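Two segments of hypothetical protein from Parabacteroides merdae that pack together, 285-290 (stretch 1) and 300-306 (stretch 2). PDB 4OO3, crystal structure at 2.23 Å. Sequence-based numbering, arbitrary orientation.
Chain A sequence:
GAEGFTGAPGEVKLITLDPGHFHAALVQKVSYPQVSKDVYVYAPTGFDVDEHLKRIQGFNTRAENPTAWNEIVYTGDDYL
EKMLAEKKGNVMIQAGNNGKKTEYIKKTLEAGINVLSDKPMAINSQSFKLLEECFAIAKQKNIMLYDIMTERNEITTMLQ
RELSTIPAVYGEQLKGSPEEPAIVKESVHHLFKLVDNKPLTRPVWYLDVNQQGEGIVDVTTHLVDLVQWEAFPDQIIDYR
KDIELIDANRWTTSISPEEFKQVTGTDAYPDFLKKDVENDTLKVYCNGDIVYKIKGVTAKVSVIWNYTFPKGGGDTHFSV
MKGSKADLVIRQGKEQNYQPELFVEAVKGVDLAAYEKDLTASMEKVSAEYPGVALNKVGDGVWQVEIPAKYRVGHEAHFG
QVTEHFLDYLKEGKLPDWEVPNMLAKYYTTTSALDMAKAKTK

Stretch 1 (285-290) YCNGDI
Stretch 2 (300-306) KVSVIWN

Neighbouring antiparallel strands are usually joined by main-chain hydrogen bonds, but where the backbone departs from the extended form a side chain can supply the missing acceptor. The pairing of strands 285-290 and 300-306 in this hypothetical protein is a compact example. Their N-to-C directions lie 177° apart, and their axes approach to 4.6 Å.

The register pairs G288 with V303, D289 with S302 and I290 with V301, at CA-CA distances of 5.6, 4.0 and 5.3 Å. The first and last are hydrogen-bonded pairs, each closed by two reciprocal bonds: G288 N to V303 O at 3.1 Å and V303 N to G288 O at 2.9 Å, then I290 N to V301 O at 2.7 Å and V301 N to I290 O at 2.8 Å. From N287 to I290 and from K300 to W305 the backbone is extended, with phi/psi of -124/146 at N287, -173/165 at G288, -139/131 at I290 and -124/147 at V301. Weaker CA-H...O contacts accompany these bonds, the shortest running from K300 CA to I290 O at 3.2 Å.

On the N-terminal side of N287 the pattern changes. C286 has phi/psi of -97/14, far from extended, and W305 N bonds not to a main-chain oxygen but to N287 OD1, at 2.8 Å and an N-H...O angle of 160°. The CA-to-CB bond of N287 points sideways; chi1 of -50° (m) and chi2 of -77° bring the amide oxygen to the neighbouring strand, while ND2 is hydrogen-bonded elsewhere in the structure. The same oxygen lies 3.2 Å from I304 CA, whose own side chain (m, t) is directed away at CB.

The CA-to-CB bond of C286 points toward the other strand. Its p rotamer (53°) sets SG 3.7 Å from W305 CB, an apolar contact. W305, with chi1 -81° (m) and chi2 89°, has its CB directed sideways and presents a ring edge to C286 O, which lies near the ring plane, 3.2 Å from CD1.

Side chains alternate between the sheet faces. I290 and V301 share one with V303, and I290 CB meets V301 CG2 at 3.9 Å, with I290 in m, t and V301 at -57° (m). V303 adopts t (178°) opposite G288, which has no side chain to pair with it. On the other face, D289 and S302 bring their CB atoms to 3.6 Å. D289 is p (60°, chi2 20°), its OD1 hydrogen-bonded elsewhere, and S302 is t (173°). K300, t at chi1 but off-well at chi2 (114°), leaves CE 4.1 Å from D289 OD2.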

# COMPACT_ATOMS: atom_id res chain seq x y z
N TYR A 285 1.77 6.36 18.01
CA TYR A 285 2.76 5.37 17.56
C TYR A 285 2.62 5.08 16.07
O TYR A 285 2.35 3.95 15.66
CB TYR A 285 2.65 4.07 18.37
CG TYR A 285 3.40 4.09 19.69
CD1 TYR A 285 2.78 4.52 20.86
CD2 TYR A 285 4.72 3.65 19.77
CE1 TYR A 285 3.46 4.53 22.07
CE2 TYR A 285 5.41 3.65 20.97
CZ TYR A 285 4.77 4.09 22.12
OH TYR A 285 5.44 4.10 23.31
N CYS A 286 2.82 6.13 15.27
CA CYS A 286 2.71 6.06 13.81
C CYS A 286 4.08 5.89 13.14
O CYS A 286 4.20 6.07 11.94
CB CYS A 286 2.03 7.34 13.28
SG CYS A 286 2.77 8.90 13.83
N ASN A 287 5.10 5.53 13.90
CA ASN A 287 6.43 5.29 13.35
C ASN A 287 6.89 3.90 13.72
O ASN A 287 6.56 3.40 14.79
CB ASN A 287 7.43 6.31 13.89
CG ASN A 287 6.93 7.73 13.78
OD1 ASN A 287 6.95 8.32 12.71
ND2 ASN A 287 6.50 8.29 14.90
N GLY A 288 7.64 3.26 12.84
CA GLY A 288 8.24 1.98 13.16
C GLY A 288 9.20 1.50 12.10
O GLY A 288 9.22 2.03 10.99
N ASP A 289 10.02 0.50 12.44
CA ASP A 289 10.85 -0.17 11.46
C ASP A 289 10.97 -1.65 11.75
O ASP A 289 10.67 -2.11 12.85
CB ASP A 289 12.23 0.50 11.32
CG ASP A 289 13.03 0.52 12.61
OD1 ASP A 289 12.75 -0.27 13.53
OD2 ASP A 289 13.97 1.33 12.68
N ILE A 290 11.39 -2.41 10.74
CA ILE A 290 11.49 -3.86 10.85
C ILE A 290 12.77 -4.31 10.16
O ILE A 290 13.04 -3.90 9.03
CB ILE A 290 10.31 -4.60 10.17
CG1 ILE A 290 8.99 -3.86 10.42
CG2 ILE A 290 10.26 -6.05 10.64
CD1 ILE A 290 7.78 -4.48 9.74
N LYS A 300 15.36 -4.50 5.54
CA LYS A 300 15.03 -3.50 6.55
C LYS A 300 14.00 -2.55 5.97
O LYS A 300 14.23 -1.96 4.92
CB LYS A 300 16.29 -2.73 6.96
CG LYS A 300 16.05 -1.39 7.67
CD LYS A 300 16.53 -1.39 9.12
CE LYS A 300 16.50 -0.00 9.74
NZ LYS A 300 17.42 0.94 9.05
N VAL A 301 12.87 -2.39 6.64
CA VAL A 301 11.89 -1.40 6.22
C VAL A 301 11.58 -0.44 7.36
O VAL A 301 11.59 -0.83 8.53
CB VAL A 301 10.58 -2.03 5.70
CG1 VAL A 301 10.89 -2.99 4.56
CG2 VAL A 301 9.83 -2.74 6.81
N SER A 302 11.29 0.81 7.00
CA SER A 302 11.10 1.86 7.98
C SER A 302 10.10 2.91 7.49
O SER A 302 10.08 3.27 6.31
CB SER A 302 12.45 2.50 8.28
OG SER A 302 12.30 3.63 9.11
N VAL A 303 9.28 3.40 8.42
CA VAL A 303 8.27 4.41 8.11
C VAL A 303 8.23 5.45 9.23
O VAL A 303 8.10 5.11 10.40
CB VAL A 303 6.86 3.80 7.96
CG1 VAL A 303 5.84 4.90 7.69
CG2 VAL A 303 6.83 2.78 6.82
N ILE A 304 8.34 6.72 8.84
CA ILE A 304 8.17 7.84 9.75
C ILE A 304 7.01 8.71 9.26
O ILE A 304 6.90 9.00 8.07
CB ILE A 304 9.45 8.68 9.87
CG1 ILE A 304 10.55 7.85 10.56
CG2 ILE A 304 9.18 9.98 10.62
CD1 ILE A 304 11.90 8.53 10.67
N TRP A 305 6.14 9.10 10.19
CA TRP A 305 5.08 10.05 9.93
C TRP A 305 5.33 11.32 10.73
O TRP A 305 5.18 11.34 11.96
CB TRP A 305 3.72 9.46 10.30
CG TRP A 305 3.15 8.54 9.24
CD1 TRP A 305 3.34 7.20 9.12
CD2 TRP A 305 2.29 8.92 8.16
NE1 TRP A 305 2.66 6.72 8.03
CE2 TRP A 305 2.01 7.76 7.42
CE3 TRP A 305 1.74 10.14 7.74
CZ2 TRP A 305 1.20 7.77 6.29
CZ3 TRP A 305 0.94 10.15 6.61
CH2 TRP A 305 0.67 8.97 5.90
N ASN A 306 5.74 12.38 10.05
CA ASN A 306 5.83 13.68 10.68
C ASN A 306 4.53 14.44 10.44
O ASN A 306 3.68 13.99 9.66
CB ASN A 306 7.05 14.44 10.17
CG ASN A 306 8.35 13.84 10.66
OD1 ASN A 306 8.46 13.41 11.81
ND2 ASN A 306 9.35 13.80 9.79